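Side-chain contacts in acetate CoA-transferase subunit beta (Escherichia coli DH5[alpha], PDB 5DBN), which transfers coenzyme A from acetyl-CoA to acetoacetate and other short-chain fatty acids, by way of a covalent enzyme-CoA intermediate: residues B[139-144]-B[193-198]; B[30-35]-B[41-46]; B[110-113]-B[118-121]; B[8-13]-B[173-178]. One frame throughout, in Å; residues are numbered along the deposited sequence.

Contact 1: residues B[139-144]-B[193-198]; sequences MEHCAK and ATVRAK
His-141 and Lys-198 carry this contact. The polar part is a water bridge. One water donates to His-141 O at 2.9 Å and to Lys-198 O at 2.9 Å, so it ties the loop backbone to the residue that follows helix 192-197. Lys-198 O also lies at the edge of the imidazole, in its plane, 3.1 Å from His-141 CD2. The ring nitrogens are held from elsewhere: NE2 by Thr-199 OG1 and ND1 by Thr-169 OG1.

The apolar part is small. His-141 CG is anti to the backbone N (chi1 -155°), and this carries the ring to the helix end. There CD2 meets the CB of Lys-198 at 3.7 Å, and CE1 reaches Val-195 CG1 at 4.1 Å, the two side chains crossing at about a right angle. Cys-142 SG lies 4.1 Å from Lys-198 CB. A leucine in place of His-141 would probably leave the hydroxyls of Thr-199 and Thr-169 without their ring partner. The join is thus largely polar: the NE2 bond to Thr-199 and the shared water link the loop to the helix end, while ND1 ties the ring to Thr-169.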
loop_
_atom_site.group_PDB
_atom_site.type_symbol
_atom_site.label_atom_id
_atom_site.label_comp_id
_atom_site.label_asym_id
_atom_site.label_seq_id
_atom_site.Cartn_x
_atom_site.Cartn_y
_atom_site.Cartn_z
ATOM N N MET B 139 4.787 -2.590 -33.296
ATOM C CA MET B 139 6.039 -3.195 -33.718
ATOM C C MET B 139 6.191 -3.255 -35.235
ATOM O O MET B 139 5.206 -3.393 -35.951
ATOM C CB MET B 139 6.070 -4.610 -33.139
ATOM C CG MET B 139 7.403 -5.289 -33.075
ATOM S SD MET B 139 7.208 -6.949 -32.389
ATOM C CE MET B 139 6.351 -7.784 -33.725
ATOM N N GLU B 140 7.424 -3.167 -35.727
ATOM C CA GLU B 140 7.675 -3.422 -37.142
ATOM C C GLU B 140 7.480 -4.914 -37.379
ATOM O O GLU B 140 7.690 -5.715 -36.471
ATOM C CB GLU B 140 9.072 -2.963 -37.563
ATOM C CG GLU B 140 9.275 -1.455 -37.478
ATOM C CD GLU B 140 10.660 -1.019 -37.922
ATOM O OE1 GLU B 140 11.440 -1.878 -38.389
ATOM O OE2 GLU B 140 10.965 0.189 -37.813
ATOM N N HIS B 141 7.070 -5.295 -38.582
ATOM C CA HIS B 141 6.746 -6.693 -38.836
ATOM C C HIS B 141 7.988 -7.582 -38.734
ATOM O O HIS B 141 7.949 -8.642 -38.109
ATOM C CB HIS B 141 6.095 -6.860 -40.207
ATOM C CG HIS B 141 5.217 -8.068 -40.305
ATOM N ND1 HIS B 141 3.853 -8.013 -40.117
ATOM C CD2 HIS B 141 5.512 -9.367 -40.547
ATOM C CE1 HIS B 141 3.343 -9.223 -40.254
ATOM N NE2 HIS B 141 4.328 -10.065 -40.513
ATOM N N CYS B 142 9.081 -7.142 -39.353
ATOM C CA CYS B 142 10.331 -7.900 -39.358
ATOM C C CYS B 142 11.471 -7.083 -38.756
ATOM O O CYS B 142 11.414 -5.853 -38.720
ATOM C CB CYS B 142 10.691 -8.329 -40.781
ATOM S SG CYS B 142 9.458 -9.388 -41.561
ATOM N N ALA B 143 12.510 -7.772 -38.295
ATOM C CA ALA B 143 13.675 -7.107 -37.722
ATOM C C ALA B 143 14.524 -6.479 -38.819
ATOM O O ALA B 143 14.252 -6.662 -40.005
ATOM C CB ALA B 143 14.499 -8.090 -36.911
ATOM N N LYS B 144 15.553 -5.740 -38.419
ATOM C CA LYS B 144 16.396 -5.034 -39.377
ATOM C C LYS B 144 17.282 -5.983 -40.178
ATOM O O LYS B 144 17.749 -5.631 -41.260
ATOM C CB LYS B 144 17.263 -3.995 -38.658
ATOM C CG LYS B 144 16.467 -2.921 -37.929
ATOM C CD LYS B 144 15.550 -2.156 -38.878
ATOM C CE LYS B 144 14.836 -1.016 -38.170
ATOM N NZ LYS B 144 13.874 -0.320 -39.068
ATOM N N ALA B 193 -0.777 -12.717 -48.906
ATOM C CA ALA B 193 0.342 -13.617 -49.169
ATOM C C ALA B 193 1.660 -13.068 -48.629
ATOM O O ALA B 193 2.495 -13.826 -48.135
ATOM C CB ALA B 193 0.459 -13.884 -50.657
ATOM N N THR B 194 1.845 -11.755 -48.727
ATOM C CA THR B 194 3.053 -11.117 -48.218
ATOM C C THR B 194 3.114 -11.231 -46.696
ATOM O O THR B 194 4.164 -11.534 -46.129
ATOM C CB THR B 194 3.131 -9.634 -48.618
ATOM O OG1 THR B 194 2.940 -9.505 -50.032
ATOM C CG2 THR B 194 4.484 -9.045 -48.236
ATOM N N VAL B 195 1.982 -10.978 -46.046
ATOM C CA VAL B 195 1.884 -11.087 -44.594
ATOM C C VAL B 195 2.162 -12.524 -44.166
ATOM O O VAL B 195 2.911 -12.764 -43.219
ATOM C CB VAL B 195 0.493 -10.647 -44.077
ATOM C CG1 VAL B 195 0.378 -10.858 -42.569
ATOM C CG2 VAL B 195 0.228 -9.192 -44.430
ATOM N N ARG B 196 1.557 -13.471 -44.873
ATOM C CA ARG B 196 1.762 -14.888 -44.596
ATOM C C ARG B 196 3.243 -15.237 -44.729
ATOM O O ARG B 196 3.812 -15.920 -43.879
ATOM C CB ARG B 196 0.929 -15.747 -45.550
ATOM C CG ARG B 196 0.687 -17.157 -45.056
ATOM C CD ARG B 196 -0.662 -17.281 -44.365
ATOM N NE ARG B 196 -1.764 -17.292 -45.325
ATOM C CZ ARG B 196 -3.038 -17.494 -45.001
ATOM N NH1 ARG B 196 -3.383 -17.703 -43.736
ATOM N NH2 ARG B 196 -3.969 -17.488 -45.947
ATOM N N ALA B 197 3.859 -14.754 -45.804
ATOM C CA ALA B 197 5.272 -14.998 -46.072
ATOM C C ALA B 197 6.162 -14.378 -44.993
ATOM O O ALA B 197 7.191 -14.943 -44.625
ATOM C CB ALA B 197 5.649 -14.453 -47.442
ATOM N N LYS B 198 5.765 -13.210 -44.500
ATOM C CA LYS B 198 6.563 -12.476 -43.522
ATOM C C LYS B 198 6.193 -12.830 -42.078
ATOM O O LYS B 198 6.690 -12.212 -41.138
ATOM C CB LYS B 198 6.386 -10.971 -43.744
ATOM C CG LYS B 198 7.062 -10.434 -44.998
ATOM C CD LYS B 198 6.824 -8.936 -45.150
ATOM C CE LYS B 198 7.763 -8.311 -46.166
ATOM N NZ LYS B 198 7.372 -6.917 -46.519
HETATM O O HOH W 1 7.538 -11.487 -38.476
#

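Contact 2: residues B[30-35]-B[41-46]; sequences MVANYL and ITLQSE
Asn-22 ND2 is bonded by two side-chain oxygens, Gln-44 OE1 and Glu-46 OE1, at the C-terminal end of strand 42-45; the touching pair Leu-35 and Ile-41 lies at its other end. Ser-84 OG bonds both Gln-44 NE2 and Glu-46 O, and Asn-22 and Ser-84 probably help to position Glu-46, the predicted active-site residue, through its backbone O and its carboxylate.

The contact between 30-35 and 41-46 is made by apolar side chains alone. Leu-35 and Ile-41 carry it. CD1 of Leu-35 lies 3.8 Å from Ile-41 CG1 and 3.8 Å from Ile-41 CD1. The second methyl, Leu-35 CD2, is 3.9 Å from the same Ile-41 CD1, so the end of the isoleucine sits against both branches of the leucine. Ile-41 CG1 stands between its backbone N and carbonyl carbon (chi1 60°). This sets the ethyl arm, CG1 and CD1, against the leucine methyls, and the two side chains cross obliquely. Two residues on, Leu-43 CD1 approaches Ala-32 CB more loosely, at 4.4 Å.

Ile-41 and Leu-43 are alternate residues and turn the same side to segment 30-35. On that side Ile-41 also packs on Val-21, while Ala-32 and Leu-43 both pack on Leu-23. The segment 30-35 is part of the crossover between the parallel neighbours 20-23 and 42-45. Methyl packing thus holds the crossover to the strand, and the side-chain polar bonds named here are at Gln-44 and Glu-46, away from that packing.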
loop_
_atom_site.group_PDB
_atom_site.type_symbol
_atom_site.label_atom_id
_atom_site.label_comp_id
_atom_site.label_asym_id
_atom_site.label_seq_id
_atom_site.Cartn_x
_atom_site.Cartn_y
_atom_site.Cartn_z
ATOM N N MET B 30 4.839 7.924 -29.797
ATOM C CA MET B 30 4.361 8.619 -30.988
ATOM C C MET B 30 2.838 8.577 -31.096
ATOM O O MET B 30 2.240 9.404 -31.785
ATOM C CB MET B 30 4.976 8.007 -32.248
ATOM C CG MET B 30 6.452 8.300 -32.421
ATOM S SD MET B 30 7.230 7.305 -33.713
ATOM C CE MET B 30 6.388 7.911 -35.172
ATOM N N VAL B 31 2.219 7.604 -30.433
ATOM C CA VAL B 31 0.769 7.436 -30.493
ATOM C C VAL B 31 0.056 8.690 -29.997
ATOM O O VAL B 31 -1.038 9.017 -30.455
ATOM C CB VAL B 31 0.310 6.216 -29.660
ATOM C CG1 VAL B 31 -1.216 6.115 -29.617
ATOM C CG2 VAL B 31 0.905 4.933 -30.224
ATOM N N ALA B 32 0.694 9.401 -29.074
ATOM C CA ALA B 32 0.113 10.610 -28.501
ATOM C C ALA B 32 -0.009 11.716 -29.548
ATOM O O ALA B 32 -0.748 12.683 -29.354
ATOM C CB ALA B 32 0.948 11.086 -27.324
ATOM N N ASN B 33 0.708 11.565 -30.658
ATOM C CA ASN B 33 0.760 12.596 -31.689
ATOM C C ASN B 33 -0.234 12.356 -32.822
ATOM O O ASN B 33 -0.203 13.057 -33.834
ATOM C CB ASN B 33 2.172 12.676 -32.277
ATOM C CG ASN B 33 3.232 12.931 -31.224
ATOM O OD1 ASN B 33 2.948 13.477 -30.155
ATOM N ND2 ASN B 33 4.465 12.535 -31.520
ATOM N N TYR B 34 -1.108 11.366 -32.652
ATOM C CA TYR B 34 -2.059 10.997 -33.701
ATOM C C TYR B 34 -3.456 10.709 -33.150
ATOM O O TYR B 34 -4.241 10.001 -33.781
ATOM C CB TYR B 34 -1.545 9.780 -34.473
ATOM C CG TYR B 34 -0.266 10.046 -35.233
ATOM C CD1 TYR B 34 -0.288 10.673 -36.472
ATOM C CD2 TYR B 34 0.964 9.664 -34.714
ATOM C CE1 TYR B 34 0.877 10.918 -37.168
ATOM C CE2 TYR B 34 2.135 9.903 -35.405
ATOM C CZ TYR B 34 2.087 10.531 -36.630
ATOM O OH TYR B 34 3.252 10.769 -37.318
ATOM N N LEU B 35 -3.768 11.250 -31.977
ATOM C CA LEU B 35 -5.093 11.066 -31.395
ATOM C C LEU B 35 -6.150 11.753 -32.258
ATOM O O LEU B 35 -6.032 12.944 -32.548
ATOM C CB LEU B 35 -5.140 11.616 -29.970
ATOM C CG LEU B 35 -4.174 10.962 -28.982
ATOM C CD1 LEU B 35 -4.172 11.721 -27.660
ATOM C CD2 LEU B 35 -4.535 9.502 -28.755
ATOM N N ILE B 41 -7.458 11.382 -23.789
ATOM C CA ILE B 41 -6.952 10.352 -22.892
ATOM C C ILE B 41 -6.132 10.968 -21.770
ATOM O O ILE B 41 -5.742 12.134 -21.838
ATOM C CB ILE B 41 -6.082 9.326 -23.644
ATOM C CG1 ILE B 41 -4.876 10.016 -24.293
ATOM C CG2 ILE B 41 -6.918 8.600 -24.692
ATOM C CD1 ILE B 41 -3.873 9.059 -24.901
ATOM N N THR B 42 -5.876 10.169 -20.741
ATOM C CA THR B 42 -5.004 10.567 -19.649
ATOM C C THR B 42 -3.815 9.618 -19.624
ATOM O O THR B 42 -3.981 8.407 -19.489
ATOM C CB THR B 42 -5.738 10.539 -18.300
ATOM O OG1 THR B 42 -6.949 11.299 -18.400
ATOM C CG2 THR B 42 -4.866 11.119 -17.198
ATOM N N LEU B 43 -2.617 10.174 -19.768
ATOM C CA LEU B 43 -1.402 9.369 -19.804
ATOM C C LEU B 43 -0.836 9.144 -18.406
ATOM O O LEU B 43 -0.688 10.082 -17.621
ATOM C CB LEU B 43 -0.352 10.033 -20.697
ATOM C CG LEU B 43 -0.693 10.064 -22.187
ATOM C CD1 LEU B 43 0.330 10.897 -22.937
ATOM C CD2 LEU B 43 -0.737 8.658 -22.757
ATOM N N GLN B 44 -0.520 7.886 -18.119
ATOM C CA GLN B 44 0.045 7.487 -16.836
ATOM C C GLN B 44 1.543 7.251 -16.995
ATOM O O GLN B 44 1.980 6.608 -17.950
ATOM C CB GLN B 44 -0.655 6.223 -16.320
ATOM C CG GLN B 44 -0.412 5.907 -14.845
ATOM C CD GLN B 44 0.809 5.032 -14.605
ATOM O OE1 GLN B 44 1.553 4.702 -15.529
ATOM N NE2 GLN B 44 1.016 4.649 -13.350
ATOM N N SER B 45 2.323 7.781 -16.057
ATOM C CA SER B 45 3.773 7.619 -16.072
ATOM C C SER B 45 4.190 6.719 -14.909
ATOM O O SER B 45 3.830 6.976 -13.759
ATOM C CB SER B 45 4.465 8.983 -15.990
ATOM O OG SER B 45 5.802 8.916 -16.460
ATOM N N GLU B 46 4.932 5.659 -15.224
ATOM C CA GLU B 46 5.289 4.628 -14.245
ATOM C C GLU B 46 5.964 5.200 -13.003
ATOM O O GLU B 46 5.740 4.722 -11.890
ATOM C CB GLU B 46 6.216 3.585 -14.878
ATOM C CG GLU B 46 5.627 2.849 -16.063
ATOM C CD GLU B 46 5.946 3.515 -17.386
ATOM O OE1 GLU B 46 5.425 4.624 -17.637
ATOM O OE2 GLU B 46 6.725 2.932 -18.172
#

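Contact 3: residues B[110-113]-B[118-121]; sequences ANWV and MVPG
Trp-112 reaches Gly-121 first through its CB, which lies 3.9 Å from Gly-121 O. Its CG stands between the backbone N and the carbonyl carbon (chi1 73°), and this places the indole alongside segment 118-121. Further out on the six-membered ring, CE3 lies 3.6 Å from Gly-121 C. The next atom, CZ3, meets Val-119 CG1 at 3.7 Å; the two side chains lie side by side and point the same way. On the pyrrole side, NE1 is used elsewhere, in a hydrogen bond to Leu-158 O. One face of the indole is covered from within the same segment: CG1 of Val-113 sits 3.4 Å above the plane, over the ring centre.

Val-113 then adds a second touch across the contact. Its CG2 lies 4.0 Å from both Val-119 CG1 and Val-119 CG2. At Gly-121 the backbone angles themselves call for glycine, since a CB would press on the carbonyl O of Pro-120. Trp-112 and Val-119 also pack on apolar side chains of a neighbouring subunit, and the backbone of Pro-120 hydrogen-bonds to it. The two segments form part of the subunit interface. In chemical terms they make an apolar closure of the loop between 113 and 118, in which the indole is held by the NE1 bond and by packing that includes both valines.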
loop_
_atom_site.group_PDB
_atom_site.type_symbol
_atom_site.label_atom_id
_atom_site.label_comp_id
_atom_site.label_asym_id
_atom_site.label_seq_id
_atom_site.Cartn_x
_atom_site.Cartn_y
_atom_site.Cartn_z
ATOM N N ALA B 110 7.852 -10.930 -25.784
ATOM C CA ALA B 110 9.235 -10.706 -25.386
ATOM C C ALA B 110 9.652 -9.318 -25.860
ATOM O O ALA B 110 9.609 -9.036 -27.060
ATOM C CB ALA B 110 10.144 -11.774 -25.966
ATOM N N ASN B 111 10.030 -8.443 -24.931
ATOM C CA ASN B 111 10.381 -7.072 -25.297
ATOM C C ASN B 111 11.247 -6.365 -24.260
ATOM O O ASN B 111 11.212 -5.137 -24.154
ATOM C CB ASN B 111 9.108 -6.250 -25.545
ATOM C CG ASN B 111 8.422 -5.804 -24.259
ATOM O OD1 ASN B 111 8.531 -6.447 -23.218
ATOM N ND2 ASN B 111 7.702 -4.694 -24.339
ATOM N N TRP B 112 12.031 -7.132 -23.505
ATOM C CA TRP B 112 12.903 -6.549 -22.487
ATOM C C TRP B 112 14.342 -7.048 -22.561
ATOM O O TRP B 112 15.215 -6.513 -21.881
ATOM C CB TRP B 112 12.337 -6.815 -21.089
ATOM C CG TRP B 112 12.456 -8.232 -20.611
ATOM C CD1 TRP B 112 11.630 -9.272 -20.920
ATOM C CD2 TRP B 112 13.449 -8.761 -19.723
ATOM N NE1 TRP B 112 12.048 -10.416 -20.283
ATOM C CE2 TRP B 112 13.164 -10.128 -19.542
ATOM C CE3 TRP B 112 14.553 -8.209 -19.066
ATOM C CZ2 TRP B 112 13.942 -10.953 -18.733
ATOM C CZ3 TRP B 112 15.324 -9.031 -18.263
ATOM C CH2 TRP B 112 15.015 -10.387 -18.103
ATOM N N VAL B 113 14.603 -8.062 -23.380
ATOM C CA VAL B 113 15.967 -8.560 -23.512
ATOM C C VAL B 113 16.181 -9.358 -24.796
ATOM O O VAL B 113 15.330 -10.149 -25.209
ATOM C CB VAL B 113 16.358 -9.432 -22.291
ATOM C CG1 VAL B 113 15.403 -10.609 -22.135
ATOM C CG2 VAL B 113 17.802 -9.913 -22.402
ATOM N N MET B 118 23.489 -6.684 -24.052
ATOM C CA MET B 118 23.447 -6.389 -22.624
ATOM C C MET B 118 22.006 -6.304 -22.141
ATOM O O MET B 118 21.142 -5.758 -22.826
ATOM C CB MET B 118 24.182 -5.080 -22.322
ATOM N N VAL B 119 21.759 -6.849 -20.954
ATOM C CA VAL B 119 20.418 -6.889 -20.385
ATOM C C VAL B 119 20.078 -5.549 -19.735
ATOM O O VAL B 119 20.773 -5.116 -18.814
ATOM C CB VAL B 119 20.275 -8.009 -19.337
ATOM C CG1 VAL B 119 18.818 -8.173 -18.933
ATOM C CG2 VAL B 119 20.830 -9.320 -19.873
ATOM N N PRO B 120 19.012 -4.884 -20.211
ATOM C CA PRO B 120 18.664 -3.577 -19.644
ATOM C C PRO B 120 17.752 -3.673 -18.423
ATOM O O PRO B 120 17.704 -2.733 -17.630
ATOM C CB PRO B 120 17.941 -2.889 -20.803
ATOM C CG PRO B 120 17.260 -4.012 -21.513
ATOM C CD PRO B 120 18.154 -5.222 -21.363
ATOM N N GLY B 121 17.050 -4.794 -18.282
ATOM C CA GLY B 121 16.074 -4.972 -17.220
ATOM C C GLY B 121 14.668 -4.878 -17.782
ATOM O O GLY B 121 14.482 -4.381 -18.893
#

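Contact 4: residues B[8-13]-B[173-178]; sequences ARRVAQ and VFRFID
Arg-10 of helix 3-12 meets the strand 172-177 in two ways, through its aliphatic stem and through its guanidinium. The apolar touch is with Val-173. CG of Arg-10 lies 4.1 Å from Val-173 CG2, and Arg-10 NE is also 4.1 Å from that methyl. The two side chains cross at about a right angle. CG of Arg-10 lies opposite the backbone N, and the chain then bends at chi2 (57°). The bend brings the stem across the valine.

The charged part is a pair of arginines. Arg-10 NH2 and Arg-175 NH2 stand 3.5 Å apart, with the two guanidinium planes turned 56° from each other. Arg-175 NH2 arrives at the edge of the Arg-10 group, near its plane. Arg-175 is extended from CG to NE, and this length lets a side chain from two residues further along the strand reach the same spot. One shared acid probably allows the pairing: Glu-14 OE1 forms salt bridges with NH2 of both arginines. Glu-185 OE2 bridges Arg-10 NH2 alone. These carboxylates would offset much of the like charge.

Met-166 of the next strand packs against Arg-10, Val-173 and Arg-175 alike. Arg-10 also touches Val-168, and so meets both strand 166-168 and strand 172-177. The contact thus lays helix 3-12 over one face of the mixed central sheet, near the antiparallel strands 166-168, 172-177 and 180-186. A helix packed on a sheet in this way is typical of the alpha/beta core of a coenzyme A transferase.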
loop_
_atom_site.group_PDB
_atom_site.type_symbol
_atom_site.label_atom_id
_atom_site.label_comp_id
_atom_site.label_asym_id
_atom_site.label_seq_id
_atom_site.Cartn_x
_atom_site.Cartn_y
_atom_site.Cartn_z
ATOM N N ALA B 8 1.727 3.945 -35.302
ATOM C CA ALA B 8 1.286 4.839 -34.237
ATOM C C ALA B 8 -0.091 5.410 -34.544
ATOM O O ALA B 8 -0.949 5.507 -33.666
ATOM C CB ALA B 8 2.288 5.961 -34.039
ATOM N N ARG B 9 -0.290 5.793 -35.799
ATOM C CA ARG B 9 -1.562 6.341 -36.249
ATOM C C ARG B 9 -2.691 5.330 -36.061
ATOM O O ARG B 9 -3.761 5.670 -35.559
ATOM C CB ARG B 9 -1.460 6.763 -37.716
ATOM C CG ARG B 9 -2.721 7.371 -38.306
ATOM C CD ARG B 9 -2.455 7.872 -39.719
ATOM N NE ARG B 9 -3.640 8.450 -40.347
ATOM C CZ ARG B 9 -3.644 9.030 -41.544
ATOM N NH1 ARG B 9 -2.524 9.114 -42.252
ATOM N NH2 ARG B 9 -4.769 9.531 -42.040
ATOM N N ARG B 10 -2.452 4.084 -36.464
ATOM C CA ARG B 10 -3.461 3.040 -36.318
ATOM C C ARG B 10 -3.777 2.743 -34.850
ATOM O O ARG B 10 -4.943 2.595 -34.482
ATOM C CB ARG B 10 -3.017 1.757 -37.030
ATOM C CG ARG B 10 -3.985 0.583 -36.864
ATOM C CD ARG B 10 -5.395 0.928 -37.337
ATOM N NE ARG B 10 -6.370 -0.097 -36.969
ATOM C CZ ARG B 10 -7.025 -0.131 -35.810
ATOM N NH1 ARG B 10 -6.808 0.792 -34.881
ATOM N NH2 ARG B 10 -7.895 -1.101 -35.571
ATOM N N VAL B 11 -2.745 2.651 -34.017
ATOM C CA VAL B 11 -2.938 2.407 -32.591
ATOM C C VAL B 11 -3.739 3.539 -31.952
ATOM O O VAL B 11 -4.597 3.302 -31.099
ATOM C CB VAL B 11 -1.588 2.243 -31.854
ATOM C CG1 VAL B 11 -1.790 2.189 -30.343
ATOM C CG2 VAL B 11 -0.866 0.989 -32.328
ATOM N N ALA B 12 -3.454 4.770 -32.367
ATOM C CA ALA B 12 -4.157 5.936 -31.845
ATOM C C ALA B 12 -5.659 5.836 -32.094
ATOM O O ALA B 12 -6.464 6.260 -31.266
ATOM C CB ALA B 12 -3.602 7.207 -32.469
ATOM N N GLN B 13 -6.028 5.276 -33.242
ATOM C CA GLN B 13 -7.434 5.103 -33.597
ATOM C C GLN B 13 -8.113 4.016 -32.760
ATOM O O GLN B 13 -9.339 3.922 -32.736
ATOM C CB GLN B 13 -7.565 4.778 -35.088
ATOM C CG GLN B 13 -7.235 5.953 -36.001
ATOM C CD GLN B 13 -7.237 5.584 -37.474
ATOM O OE1 GLN B 13 -7.289 4.408 -37.834
ATOM N NE2 GLN B 13 -7.181 6.594 -38.335
ATOM N N VAL B 173 -2.862 -5.813 -38.890
ATOM C CA VAL B 173 -3.338 -5.810 -37.510
ATOM C C VAL B 173 -3.838 -7.197 -37.119
ATOM O O VAL B 173 -4.715 -7.757 -37.776
ATOM C CB VAL B 173 -4.476 -4.784 -37.297
ATOM C CG1 VAL B 173 -4.949 -4.791 -35.852
ATOM C CG2 VAL B 173 -4.022 -3.387 -37.697
ATOM N N PHE B 174 -3.256 -7.747 -36.056
ATOM C CA PHE B 174 -3.674 -9.034 -35.505
ATOM C C PHE B 174 -4.389 -8.844 -34.171
ATOM O O PHE B 174 -4.055 -7.937 -33.408
ATOM C CB PHE B 174 -2.474 -9.963 -35.299
ATOM C CG PHE B 174 -1.741 -10.319 -36.562
ATOM C CD1 PHE B 174 -2.180 -11.361 -37.365
ATOM C CD2 PHE B 174 -0.598 -9.632 -36.933
ATOM C CE1 PHE B 174 -1.500 -11.700 -38.516
ATOM C CE2 PHE B 174 0.085 -9.966 -38.085
ATOM C CZ PHE B 174 -0.367 -10.999 -38.878
ATOM N N ARG B 175 -5.368 -9.700 -33.892
ATOM C CA ARG B 175 -6.025 -9.714 -32.585
ATOM C C ARG B 175 -6.031 -11.126 -31.999
ATOM O O ARG B 175 -6.229 -12.107 -32.719
ATOM C CB ARG B 175 -7.458 -9.188 -32.684
ATOM C CG ARG B 175 -7.564 -7.722 -33.059
ATOM C CD ARG B 175 -8.997 -7.235 -32.952
ATOM N NE ARG B 175 -9.163 -5.877 -33.468
ATOM C CZ ARG B 175 -8.917 -4.767 -32.777
ATOM N NH1 ARG B 175 -8.474 -4.832 -31.528
ATOM N NH2 ARG B 175 -9.105 -3.582 -33.343
ATOM N N PHE B 176 -5.806 -11.219 -30.691
ATOM C CA PHE B 176 -5.872 -12.495 -29.980
ATOM C C PHE B 176 -7.196 -12.614 -29.234
ATOM O O PHE B 176 -7.436 -11.900 -28.259
ATOM C CB PHE B 176 -4.703 -12.643 -29.003
ATOM C CG PHE B 176 -3.357 -12.712 -29.669
ATOM C CD1 PHE B 176 -2.834 -13.929 -30.072
ATOM C CD2 PHE B 176 -2.613 -11.566 -29.882
ATOM C CE1 PHE B 176 -1.597 -14.001 -30.682
ATOM C CE2 PHE B 176 -1.373 -11.631 -30.493
ATOM C CZ PHE B 176 -0.864 -12.851 -30.892
ATOM N N ILE B 177 -8.045 -13.527 -29.700
ATOM C CA ILE B 177 -9.390 -13.688 -29.160
ATOM C C ILE B 177 -9.635 -15.140 -28.764
ATOM O O ILE B 177 -9.620 -16.033 -29.610
ATOM C CB ILE B 177 -10.459 -13.252 -30.183
ATOM C CG1 ILE B 177 -10.104 -11.875 -30.758
ATOM C CG2 ILE B 177 -11.845 -13.255 -29.536
ATOM C CD1 ILE B 177 -11.076 -11.358 -31.797
ATOM N N ASP B 178 -9.857 -15.363 -27.472
ATOM C CA ASP B 178 -10.101 -16.700 -26.937
ATOM C C ASP B 178 -8.992 -17.678 -27.325
ATOM O O ASP B 178 -9.262 -18.782 -27.801
ATOM C CB ASP B 178 -11.458 -17.227 -27.414
ATOM C CG ASP B 178 -12.619 -16.401 -26.894
ATOM O OD1 ASP B 178 -12.538 -15.908 -25.748
ATOM O OD2 ASP B 178 -13.616 -16.247 -27.631
#

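Contacts 1, 4 and 2 form a chain across the subunit. Phe-174 of contact 4 joins it to contact 1: its CZ lies 3.8 Å from Val-195 CG1. Helix 3-12 joins contact 4 to contact 2, with Val-11 CG1 3.8 Å from Val-31 CG2. Contacts 2 and 4 both reach the central sheet. Contacts 1 and 2 lie on opposite sides of the chain's centre, about 26 Å apart between centres. Contact 2 holds the predicted active-site residue Glu-46. Contact 3 touches none of the others, but its Trp-112 side chain is about 12 Å from that of Glu-46. A bound PEG molecule, probably from the crystallisation liquor, lies about 4 Å from the side chain of Pro-120.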